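Local coordinates for protein NH(3)-dependent NAD(+) synthetase (Francisella tularensis subsp. holarctica LVS, PDB 3FIU) that belongs to the NAD synthase family, with a Rossmann-like HUP fold, and binds adenosine monophosphate, pyrophosphate and magnesium beside a parallel beta-sheet, at residues T56-D64 and I83-Q91; E147-K155 and I230-R241. All coordinates share one frame; numbering follows the deposited sequence.

Interaction 1: T56-D64 and I83-Q91; sequences TTALILPSD and IEHYTISIQ. With AMP (adenosine monophosphate), chain G.
Ala58 faces His85, Leu59 faces Tyr86 and Ile60 faces Thr87 where strands 56-60 and 84-87 run parallel, their axes 4.6 Å apart at closest approach and inclined by only 12°. Ala58 N donates to Glu84 O and Ala58 O accepts from Tyr86 N; one step on, Ile60 N reaches Tyr86 O at 2.7 Å and Ile60 O accepts from Ile88 N. Thr57 and Leu59 turn their backbone bonds the other way, to strand 31-35 and to Leu36 just after it. Pairing continues past the strand ends, with Ile90 N giving to Pro62 O at 2.9 Å.

On the face carrying Leu59 and Tyr86, Leu59 CD2 meets the edge of the phenol ring, 3.9 Å from Tyr86 CD1. Thr57 CG2 joins it at that edge, since this methyl stands opposite the backbone N of Thr57; the other branch, OG1, is hydrogen-bonded to Tyr131 and Arg137. Tyr86 OH in turn donates to the anti side of Glu84 OE2 at 2.6 Å, tethering the end of the ring. On the reverse face Ile60 and Thr87 run next to each other off the sheet, Ile60 CD1 being 3.7 Å from Thr87 OG1. Helix 68-81 packs on Ile60 and connects the two strands, a beta-alpha-beta crossover of the Rossmann-like HUP fold.

Just beyond strand 56-60, Leu61 N donates to N1 of adenosine monophosphate at 2.9 Å, while Leu61 CB rests on Ile90 CG2. Farther along, Gln91 bends at its second torsion and brings OE1 to Asp64 N (2.8 Å). This bond is almost straight at 177°, yet the donor sits above the amide plane, 41° out of it. The carboxylate of Asp64 stacks nearly parallel on the same amide. Ser89 OG caps Gln91 N, where helix 91-100 begins.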
loop_
_atom_site.group_PDB
_atom_site.type_symbol
_atom_site.label_atom_id
_atom_site.label_comp_id
_atom_site.label_asym_id
_atom_site.label_seq_id
_atom_site.Cartn_x
_atom_site.Cartn_y
_atom_site.Cartn_z
ATOM N N THR A 56 -8.440 8.253 19.595
ATOM C CA THR A 56 -8.555 6.995 18.850
ATOM C C THR A 56 -9.878 7.072 18.093
ATOM O O THR A 56 -10.908 7.279 18.706
ATOM C CB THR A 56 -8.588 5.758 19.794
ATOM O OG1 THR A 56 -7.322 5.614 20.461
ATOM C CG2 THR A 56 -8.866 4.450 18.994
ATOM N N THR A 57 -9.845 6.898 16.780
ATOM C CA THR A 57 -11.100 6.945 15.994
ATOM C C THR A 57 -11.267 5.637 15.270
ATOM O O THR A 57 -10.282 5.101 14.727
ATOM C CB THR A 57 -11.007 8.096 14.958
ATOM O OG1 THR A 57 -10.906 9.334 15.664
ATOM C CG2 THR A 57 -12.240 8.154 13.985
ATOM N N ALA A 58 -12.517 5.157 15.197
ATOM C CA ALA A 58 -12.834 3.957 14.426
ATOM C C ALA A 58 -13.615 4.276 13.162
ATOM O O ALA A 58 -14.553 5.067 13.192
ATOM C CB ALA A 58 -13.622 2.960 15.272
ATOM N N LEU A 59 -13.242 3.640 12.054
ATOM C CA LEU A 59 -14.033 3.728 10.857
ATOM C C LEU A 59 -14.735 2.390 10.632
ATOM O O LEU A 59 -14.109 1.349 10.657
ATOM C CB LEU A 59 -13.162 4.091 9.640
ATOM C CG LEU A 59 -12.334 5.363 9.740
ATOM C CD1 LEU A 59 -11.717 5.669 8.346
ATOM C CD2 LEU A 59 -13.215 6.524 10.243
ATOM N N ILE A 60 -16.043 2.443 10.419
ATOM C CA ILE A 60 -16.781 1.286 9.929
ATOM C C ILE A 60 -17.067 1.489 8.459
ATOM O O ILE A 60 -17.668 2.490 8.058
ATOM C CB ILE A 60 -18.069 1.070 10.717
ATOM C CG1 ILE A 60 -17.757 0.901 12.204
ATOM C CG2 ILE A 60 -18.918 -0.142 10.129
ATOM C CD1 ILE A 60 -19.017 0.805 13.068
ATOM N N LEU A 61 -16.658 0.511 7.648
ATOM C CA LEU A 61 -16.574 0.711 6.201
ATOM C C LEU A 61 -17.225 -0.435 5.443
ATOM O O LEU A 61 -16.544 -1.177 4.701
ATOM C CB LEU A 61 -15.090 0.890 5.780
ATOM C CG LEU A 61 -14.419 2.062 6.489
ATOM C CD1 LEU A 61 -12.882 2.078 6.277
ATOM C CD2 LEU A 61 -15.050 3.338 5.923
ATOM N N PRO A 62 -18.551 -0.585 5.606
ATOM C CA PRO A 62 -19.206 -1.714 4.946
ATOM C C PRO A 62 -19.316 -1.599 3.424
ATOM O O PRO A 62 -19.477 -0.504 2.871
ATOM C CB PRO A 62 -20.597 -1.726 5.583
ATOM C CG PRO A 62 -20.822 -0.339 6.066
ATOM C CD PRO A 62 -19.498 0.239 6.391
ATOM N N SER A 63 -19.256 -2.736 2.745
ATOM C CA SER A 63 -19.718 -2.808 1.366
ATOM C C SER A 63 -21.033 -3.589 1.384
ATOM O O SER A 63 -21.437 -4.094 2.421
ATOM C CB SER A 63 -18.699 -3.528 0.505
ATOM O OG SER A 63 -18.618 -4.900 0.907
ATOM N N ASP A 64 -21.708 -3.699 0.250
ATOM C CA ASP A 64 -22.955 -4.454 0.244
ATOM C C ASP A 64 -22.734 -5.934 0.554
ATOM O O ASP A 64 -23.666 -6.599 0.953
ATOM C CB ASP A 64 -23.705 -4.254 -1.073
ATOM C CG ASP A 64 -24.293 -2.853 -1.187
ATOM O OD1 ASP A 64 -24.262 -2.083 -0.191
ATOM O OD2 ASP A 64 -24.785 -2.523 -2.277
ATOM N N ILE A 83 -15.658 6.113 21.722
ATOM C CA ILE A 83 -14.732 6.742 20.788
ATOM C C ILE A 83 -15.412 7.435 19.623
ATOM O O ILE A 83 -16.514 7.051 19.203
ATOM C CB ILE A 83 -13.614 5.758 20.288
ATOM C CG1 ILE A 83 -14.200 4.484 19.678
ATOM C CG2 ILE A 83 -12.655 5.442 21.443
ATOM C CD1 ILE A 83 -13.176 3.654 18.902
ATOM N N GLU A 84 -14.743 8.474 19.119
ATOM C CA GLU A 84 -15.062 9.045 17.820
ATOM C C GLU A 84 -15.128 7.935 16.752
ATOM O O GLU A 84 -14.279 7.044 16.711
ATOM C CB GLU A 84 -13.985 10.067 17.413
ATOM C CG GLU A 84 -14.409 10.957 16.211
ATOM C CD GLU A 84 -13.354 11.991 15.820
ATOM O OE1 GLU A 84 -12.479 12.323 16.673
ATOM O OE2 GLU A 84 -13.388 12.446 14.648
ATOM N N HIS A 85 -16.141 7.988 15.895
ATOM C CA HIS A 85 -16.268 6.978 14.851
ATOM C C HIS A 85 -17.100 7.480 13.691
ATOM O O HIS A 85 -17.898 8.408 13.840
ATOM C CB HIS A 85 -16.958 5.731 15.444
ATOM C CG HIS A 85 -18.332 6.026 15.947
ATOM N ND1 HIS A 85 -18.560 6.711 17.124
ATOM C CD2 HIS A 85 -19.548 5.810 15.394
ATOM C CE1 HIS A 85 -19.859 6.863 17.298
ATOM N NE2 HIS A 85 -20.481 6.318 16.266
ATOM N N TYR A 86 -16.936 6.851 12.539
ATOM C CA TYR A 86 -17.778 7.115 11.374
ATOM C C TYR A 86 -18.110 5.810 10.689
ATOM O O TYR A 86 -17.264 4.900 10.604
ATOM C CB TYR A 86 -17.050 8.054 10.393
ATOM C CG TYR A 86 -16.621 9.329 11.090
ATOM C CD1 TYR A 86 -15.393 9.394 11.769
ATOM C CD2 TYR A 86 -17.464 10.442 11.128
ATOM C CE1 TYR A 86 -15.012 10.517 12.448
ATOM C CE2 TYR A 86 -17.080 11.592 11.803
ATOM C CZ TYR A 86 -15.856 11.620 12.454
ATOM O OH TYR A 86 -15.476 12.734 13.150
ATOM N N THR A 87 -19.354 5.697 10.252
ATOM C CA THR A 87 -19.801 4.587 9.434
ATOM C C THR A 87 -20.032 5.072 8.024
ATOM O O THR A 87 -20.924 5.908 7.762
ATOM C CB THR A 87 -21.082 3.941 9.990
ATOM O OG1 THR A 87 -20.889 3.552 11.360
ATOM C CG2 THR A 87 -21.466 2.709 9.129
ATOM N N ILE A 88 -19.235 4.561 7.104
ATOM C CA ILE A 88 -19.283 5.027 5.707
ATOM C C ILE A 88 -19.364 3.846 4.747
ATOM O O ILE A 88 -18.471 2.990 4.739
ATOM C CB ILE A 88 -18.064 5.913 5.350
ATOM C CG1 ILE A 88 -18.020 7.153 6.244
ATOM C CG2 ILE A 88 -18.072 6.300 3.856
ATOM C CD1 ILE A 88 -16.675 7.833 6.281
ATOM N N SER A 89 -20.428 3.792 3.943
ATOM C CA SER A 89 -20.503 2.745 2.922
ATOM C C SER A 89 -19.436 2.995 1.863
ATOM O O SER A 89 -19.317 4.110 1.339
ATOM C CB SER A 89 -21.855 2.706 2.232
ATOM O OG SER A 89 -21.870 1.670 1.251
ATOM N N ILE A 90 -18.687 1.939 1.529
ATOM C CA ILE A 90 -17.679 2.036 0.488
ATOM C C ILE A 90 -18.283 1.655 -0.840
ATOM O O ILE A 90 -17.590 1.653 -1.874
ATOM C CB ILE A 90 -16.391 1.178 0.815
ATOM C CG1 ILE A 90 -16.695 -0.334 0.728
ATOM C CG2 ILE A 90 -15.859 1.568 2.180
ATOM C CD1 ILE A 90 -15.455 -1.218 0.692
ATOM N N GLN A 91 -19.580 1.345 -0.840
ATOM C CA GLN A 91 -20.200 0.829 -2.060
ATOM C C GLN A 91 -20.167 1.807 -3.261
ATOM O O GLN A 91 -19.851 1.390 -4.376
ATOM C CB GLN A 91 -21.621 0.250 -1.794
ATOM C CG GLN A 91 -22.175 -0.671 -2.921
ATOM C CD GLN A 91 -21.375 -1.958 -3.058
ATOM O OE1 GLN A 91 -20.828 -2.460 -2.078
ATOM N NE2 GLN A 91 -21.277 -2.483 -4.285
HETATM P P AMP G . -10.021 -9.659 7.988
HETATM O O1P AMP G . -8.800 -10.168 8.731
HETATM O O2P AMP G . -9.847 -9.742 6.462
HETATM O O3P AMP G . -11.368 -10.100 8.441
HETATM O "O5'" AMP G . -10.011 -8.042 8.175
HETATM C "C5'" AMP G . -8.756 -7.336 8.096
HETATM C "C4'" AMP G . -8.975 -5.924 8.611
HETATM O "O4'" AMP G . -9.642 -5.110 7.638
HETATM C "C3'" AMP G . -9.894 -5.855 9.824
HETATM O "O3'" AMP G . -9.144 -6.179 10.986
HETATM C "C2'" AMP G . -10.332 -4.393 9.795
HETATM O "O2'" AMP G . -9.350 -3.538 10.421
HETATM C "C1'" AMP G . -10.416 -4.101 8.295
HETATM N N9 AMP G . -11.820 -4.279 7.855
HETATM C C8 AMP G . -12.363 -5.365 7.243
HETATM N N7 AMP G . -13.687 -5.181 6.998
HETATM C C5 AMP G . -14.002 -3.961 7.494
HETATM C C6 AMP G . -15.226 -3.140 7.548
HETATM N N6 AMP G . -16.399 -3.621 7.076
HETATM N N1 AMP G . -15.095 -1.926 8.116
HETATM C C2 AMP G . -13.946 -1.435 8.620
HETATM N N3 AMP G . -12.768 -2.119 8.592
HETATM C C4 AMP G . -12.771 -3.364 8.038
HETATM O O HOH W 1 -12.234 9.117 20.198
HETATM O O HOH W 2 -10.841 11.001 18.344
HETATM O O HOH W 3 -22.552 -0.895 2.316
#

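Interaction 2: E147-K155 and I230-R241; sequences EWYMGYFTK and INFWHNRSHHKR. With MG (magnesium ion), chain E.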
loop_
_atom_site.group_PDB
_atom_site.type_symbol
_atom_site.label_atom_id
_atom_site.label_comp_id
_atom_site.label_asym_id
_atom_site.label_seq_id
_atom_site.Cartn_x
_atom_site.Cartn_y
_atom_site.Cartn_z
ATOM N N GLU A 147 -2.470 -14.645 10.217
ATOM C CA GLU A 147 -2.694 -13.929 8.957
ATOM C C GLU A 147 -1.384 -13.553 8.284
ATOM O O GLU A 147 -1.224 -13.762 7.073
ATOM C CB GLU A 147 -3.556 -12.692 9.190
ATOM C CG GLU A 147 -4.823 -13.027 9.907
ATOM C CD GLU A 147 -5.582 -11.786 10.395
ATOM O OE1 GLU A 147 -6.795 -11.761 10.166
ATOM O OE2 GLU A 147 -4.980 -10.848 10.950
ATOM N N TRP A 148 -0.450 -13.021 9.064
ATOM C CA TRP A 148 0.856 -12.665 8.532
ATOM C C TRP A 148 1.552 -13.880 7.852
ATOM O O TRP A 148 1.887 -13.855 6.644
ATOM C CB TRP A 148 1.735 -12.012 9.615
ATOM C CG TRP A 148 2.808 -11.151 8.980
ATOM C CD1 TRP A 148 4.155 -11.389 8.959
ATOM C CD2 TRP A 148 2.601 -9.943 8.217
ATOM N NE1 TRP A 148 4.801 -10.391 8.252
ATOM C CE2 TRP A 148 3.869 -9.491 7.796
ATOM C CE3 TRP A 148 1.461 -9.192 7.871
ATOM C CZ2 TRP A 148 4.040 -8.326 7.047
ATOM C CZ3 TRP A 148 1.630 -8.021 7.104
ATOM C CH2 TRP A 148 2.915 -7.609 6.701
ATOM N N TYR A 149 1.720 -14.957 8.609
ATOM C CA TYR A 149 2.352 -16.163 8.067
ATOM C C TYR A 149 1.645 -16.753 6.848
ATOM O O TYR A 149 2.298 -17.230 5.898
ATOM C CB TYR A 149 2.523 -17.251 9.154
ATOM C CG TYR A 149 3.475 -18.341 8.704
ATOM C CD1 TYR A 149 4.852 -18.226 8.917
ATOM C CD2 TYR A 149 3.003 -19.464 8.030
ATOM C CE1 TYR A 149 5.739 -19.237 8.471
ATOM C CE2 TYR A 149 3.880 -20.487 7.597
ATOM C CZ TYR A 149 5.237 -20.346 7.806
ATOM O OH TYR A 149 6.088 -21.348 7.366
ATOM N N MET A 150 0.318 -16.756 6.872
ATOM C CA MET A 150 -0.447 -17.350 5.791
ATOM C C MET A 150 -0.557 -16.377 4.597
ATOM O O MET A 150 -1.090 -16.731 3.542
ATOM C CB MET A 150 -1.830 -17.743 6.289
ATOM C CG MET A 150 -1.814 -18.763 7.441
ATOM S SD MET A 150 -1.371 -20.384 6.759
ATOM C CE MET A 150 -2.934 -20.877 6.038
ATOM N N GLY A 151 -0.049 -15.159 4.779
ATOM C CA GLY A 151 -0.353 -14.059 3.854
ATOM C C GLY A 151 -1.856 -13.887 3.600
ATOM O O GLY A 151 -2.260 -13.565 2.462
ATOM N N TYR A 152 -2.693 -14.090 4.634
ATOM C CA TYR A 152 -4.140 -13.916 4.483
ATOM C C TYR A 152 -4.490 -12.451 4.779
ATOM O O TYR A 152 -5.074 -12.108 5.839
ATOM C CB TYR A 152 -4.966 -14.884 5.372
ATOM C CG TYR A 152 -6.428 -15.025 4.926
ATOM C CD1 TYR A 152 -7.234 -16.067 5.378
ATOM C CD2 TYR A 152 -7.002 -14.103 4.036
ATOM C CE1 TYR A 152 -8.581 -16.186 4.963
ATOM C CE2 TYR A 152 -8.335 -14.209 3.623
ATOM C CZ TYR A 152 -9.123 -15.249 4.089
ATOM O OH TYR A 152 -10.441 -15.329 3.650
ATOM N N PHE A 153 -4.076 -11.605 3.846
ATOM C CA PHE A 153 -4.326 -10.173 3.877
ATOM C C PHE A 153 -4.082 -9.639 2.474
ATOM O O PHE A 153 -3.431 -10.295 1.651
ATOM C CB PHE A 153 -3.442 -9.454 4.916
ATOM C CG PHE A 153 -1.954 -9.571 4.661
ATOM C CD1 PHE A 153 -1.302 -8.700 3.767
ATOM C CD2 PHE A 153 -1.192 -10.521 5.343
ATOM C CE1 PHE A 153 0.093 -8.792 3.548
ATOM C CE2 PHE A 153 0.192 -10.630 5.132
ATOM C CZ PHE A 153 0.836 -9.758 4.218
ATOM N N THR A 154 -4.645 -8.467 2.186
ATOM C CA THR A 154 -4.465 -7.841 0.881
ATOM C C THR A 154 -3.222 -6.972 0.908
ATOM O O THR A 154 -3.069 -6.100 1.793
ATOM C CB THR A 154 -5.689 -6.931 0.538
ATOM O OG1 THR A 154 -6.894 -7.709 0.536
ATOM C CG2 THR A 154 -5.494 -6.276 -0.856
ATOM N N LYS A 155 -2.322 -7.174 -0.056
ATOM C CA LYS A 155 -1.145 -6.318 -0.169
ATOM C C LYS A 155 -1.604 -4.889 -0.456
ATOM O O LYS A 155 -2.346 -4.679 -1.405
ATOM C CB LYS A 155 -0.245 -6.788 -1.324
ATOM C CG LYS A 155 1.164 -6.227 -1.276
ATOM C CD LYS A 155 1.971 -6.789 -2.468
ATOM C CE LYS A 155 3.453 -6.510 -2.294
ATOM N NZ LYS A 155 4.281 -7.183 -3.378
ATOM N N ILE A 230 -1.037 -25.016 5.104
ATOM C CA ILE A 230 -0.151 -23.983 5.673
ATOM C C ILE A 230 0.956 -23.584 4.720
ATOM O O ILE A 230 1.109 -22.391 4.423
ATOM C CB ILE A 230 0.432 -24.359 7.080
ATOM C CG1 ILE A 230 -0.694 -24.405 8.124
ATOM C CG2 ILE A 230 1.568 -23.379 7.515
ATOM C CD1 ILE A 230 -0.325 -25.045 9.473
ATOM N N ASN A 231 1.736 -24.558 4.239
ATOM C CA ASN A 231 2.802 -24.260 3.263
ATOM C C ASN A 231 2.255 -23.705 1.952
ATOM O O ASN A 231 2.900 -22.873 1.358
ATOM C CB ASN A 231 3.657 -25.500 2.933
ATOM C CG ASN A 231 4.517 -25.974 4.104
ATOM O OD1 ASN A 231 5.363 -25.226 4.635
ATOM N ND2 ASN A 231 4.359 -27.251 4.461
ATOM N N PHE A 232 1.087 -24.171 1.481
ATOM C CA PHE A 232 0.534 -23.655 0.219
ATOM C C PHE A 232 0.299 -22.122 0.278
ATOM O O PHE A 232 0.772 -21.376 -0.588
ATOM C CB PHE A 232 -0.763 -24.373 -0.186
ATOM C CG PHE A 232 -1.489 -23.696 -1.320
ATOM C CD1 PHE A 232 -2.635 -22.941 -1.079
ATOM C CD2 PHE A 232 -0.996 -23.760 -2.620
ATOM C CE1 PHE A 232 -3.304 -22.287 -2.123
ATOM C CE2 PHE A 232 -1.660 -23.106 -3.675
ATOM C CZ PHE A 232 -2.817 -22.371 -3.419
ATOM N N TRP A 233 -0.428 -21.681 1.304
ATOM C CA TRP A 233 -0.661 -20.255 1.570
ATOM C C TRP A 233 0.630 -19.454 1.821
ATOM O O TRP A 233 0.838 -18.377 1.243
ATOM C CB TRP A 233 -1.637 -20.101 2.754
ATOM C CG TRP A 233 -3.064 -20.363 2.363
ATOM C CD1 TRP A 233 -3.611 -21.562 1.991
ATOM C CD2 TRP A 233 -4.130 -19.403 2.304
ATOM N NE1 TRP A 233 -4.944 -21.408 1.686
ATOM C CE2 TRP A 233 -5.295 -20.094 1.878
ATOM C CE3 TRP A 233 -4.225 -18.031 2.593
ATOM C CZ2 TRP A 233 -6.541 -19.450 1.725
ATOM C CZ3 TRP A 233 -5.461 -17.397 2.436
ATOM C CH2 TRP A 233 -6.602 -18.107 2.010
ATOM N N HIS A 234 1.494 -19.958 2.690
ATOM C CA HIS A 234 2.718 -19.248 3.038
ATOM C C HIS A 234 3.580 -19.087 1.799
ATOM O O HIS A 234 4.184 -18.028 1.591
ATOM C CB HIS A 234 3.510 -20.001 4.100
ATOM C CG HIS A 234 4.762 -19.308 4.538
ATOM N ND1 HIS A 234 4.754 -18.178 5.321
ATOM C CD2 HIS A 234 6.065 -19.593 4.307
ATOM C CE1 HIS A 234 5.997 -17.794 5.558
ATOM N NE2 HIS A 234 6.813 -18.642 4.955
ATOM N N ASN A 235 3.631 -20.146 0.983
ATOM C CA ASN A 235 4.515 -20.159 -0.183
ATOM C C ASN A 235 4.139 -19.176 -1.277
ATOM O O ASN A 235 5.013 -18.604 -1.921
ATOM C CB ASN A 235 4.621 -21.565 -0.782
ATOM C CG ASN A 235 5.549 -22.473 0.019
ATOM O OD1 ASN A 235 6.384 -22.007 0.830
ATOM N ND2 ASN A 235 5.416 -23.788 -0.209
ATOM N N ARG A 236 2.841 -19.009 -1.509
ATOM C CA ARG A 236 2.385 -18.144 -2.579
ATOM C C ARG A 236 2.395 -16.656 -2.177
ATOM O O ARG A 236 2.095 -15.796 -3.007
ATOM C CB ARG A 236 1.002 -18.583 -3.067
ATOM C CG ARG A 236 -0.087 -18.373 -2.056
ATOM C CD ARG A 236 -1.443 -18.549 -2.699
ATOM N NE ARG A 236 -2.479 -18.516 -1.678
ATOM C CZ ARG A 236 -3.768 -18.732 -1.910
ATOM N NH1 ARG A 236 -4.184 -19.000 -3.144
ATOM N NH2 ARG A 236 -4.636 -18.681 -0.902
ATOM N N SER A 237 2.798 -16.369 -0.936
ATOM C CA SER A 237 2.778 -15.003 -0.393
ATOM C C SER A 237 4.114 -14.454 0.110
ATOM O O SER A 237 4.141 -13.520 0.936
ATOM C CB SER A 237 1.700 -14.887 0.700
ATOM O OG SER A 237 1.962 -15.735 1.796
ATOM N N HIS A 238 5.233 -15.002 -0.369
ATOM C CA HIS A 238 6.547 -14.496 0.095
ATOM C C HIS A 238 6.682 -12.993 -0.053
ATOM O O HIS A 238 7.180 -12.311 0.857
ATOM C CB HIS A 238 7.742 -15.162 -0.628
ATOM C CG HIS A 238 7.867 -16.629 -0.359
ATOM N ND1 HIS A 238 8.168 -17.133 0.888
ATOM C CD2 HIS A 238 7.717 -17.702 -1.175
ATOM C CE1 HIS A 238 8.202 -18.453 0.828
ATOM N NE2 HIS A 238 7.931 -18.827 -0.411
ATOM N N HIS A 239 6.244 -12.479 -1.210
ATOM C CA HIS A 239 6.474 -11.060 -1.538
ATOM C C HIS A 239 5.511 -10.105 -0.830
ATOM O O HIS A 239 5.822 -8.924 -0.659
ATOM C CB HIS A 239 6.482 -10.849 -3.048
ATOM C CG HIS A 239 7.571 -11.607 -3.742
ATOM N ND1 HIS A 239 7.330 -12.722 -4.517
ATOM C CD2 HIS A 239 8.917 -11.441 -3.732
ATOM C CE1 HIS A 239 8.477 -13.191 -4.980
ATOM N NE2 HIS A 239 9.456 -12.438 -4.511
ATOM N N LYS A 240 4.373 -10.627 -0.370
ATOM C CA LYS A 240 3.398 -9.831 0.407
ATOM C C LYS A 240 3.949 -9.311 1.715
ATOM O O LYS A 240 3.450 -8.326 2.246
ATOM C CB LYS A 240 2.135 -10.638 0.710
ATOM C CG LYS A 240 1.245 -10.805 -0.476
ATOM C CD LYS A 240 0.169 -11.849 -0.248
ATOM C CE LYS A 240 -1.129 -11.213 0.100
ATOM N NZ LYS A 240 -2.239 -12.130 -0.121
ATOM N N ARG A 241 4.953 -9.987 2.261
ATOM C CA ARG A 241 5.477 -9.579 3.553
ATOM C C ARG A 241 6.610 -8.569 3.449
ATOM O O ARG A 241 6.765 -7.742 4.353
ATOM C CB ARG A 241 5.884 -10.787 4.405
ATOM C CG ARG A 241 4.670 -11.588 4.875
ATOM C CD ARG A 241 5.016 -12.893 5.620
ATOM N NE ARG A 241 5.446 -13.968 4.724
ATOM C CZ ARG A 241 4.652 -14.753 4.003
ATOM N NH1 ARG A 241 3.329 -14.634 4.032
ATOM N NH2 ARG A 241 5.198 -15.674 3.225
HETATM MG MG MG E . -8.309 -10.335 10.879
HETATM O O HOH W 4 -6.648 -8.835 10.716
HETATM O O HOH W 5 4.902 -22.972 5.697
HETATM O O HOH W 6 -1.210 -16.384 0.850
#
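The phenol ring of Tyr149 and the imidazole of His234 form an offset stack, with ring centroids 3.6 Å apart and planes at 9°. The same histidine also uses its edge: ND1 donates to Tyr149 O at 2.7 Å, with the acceptor in the imidazole plane and the N-H directed at a carbonyl lone pair. Over the opposite face of His234 lies the Arg241 guanidinium, a cation that would probably disfavour a second proton on the imidazole.

A bend at the third torsion of Arg241 (chi3 -76°) turns its guanidinium toward the end of helix 145-150. There NH1 donates to Trp148 O at 3.1 Å, tilted from the guanidinium plane, and to Ser237 OG at 2.8 Å, while NH2 donates to His234 O. Trp148 O thus accepts twice, from Arg241 and from Gly151 N. Arg241 and Trp148 pass each other head to tail, so that Arg241 CG comes over one face of the indole, 3.9 Å from the centroid of its five-membered ring; the guanidinium itself is steeply inclined to that ring. Lys240 is likewise bent (chi3 100°), and its NZ donates to Gly151 O at 3.0 Å and weakly to Phe153 O.

Met150 CE packs against Trp233 CB at 3.6 Å. Trp233 CZ3 comes over one face of Tyr152, although the two rings meet obliquely. At the far end of the contact, Lys155 forms a salt bridge to Asp162 of the second subunit.

Arg241 and His234 take carbonyls of the last turn of helix 145-150, and Lys240 those just after it, where the helix closes in a Schellman motif at Gly151, whose phi is positive; one turn earlier on this helix, Glu147 OE1 binds the magnesium ion at 2.2 Å.

Overall arrangement
From the N terminus, the chain first lays down strand 31-35, against which strand 56-60 then pairs. Interaction 1 closes a short loop of 18 residues, mostly helix 68-81, and sets strand 84-87 at one border of the chain's own sheet. The chain then passes through helix 113-135 and strand 137-139 before interaction 2 opens; its much longer loop of 74 residues returns helix 224-235 and the weakly bonded turn 238-241 to helix 145-150 and the loop after it. The two contacts follow in series, neither enclosing nor crossing the other. Their centres lie 27 Å apart on opposite sides of the chain's centre, yet Leu61 and Glu147 both belong to the adenosine monophosphate pocket, and both contacts touch the second subunit.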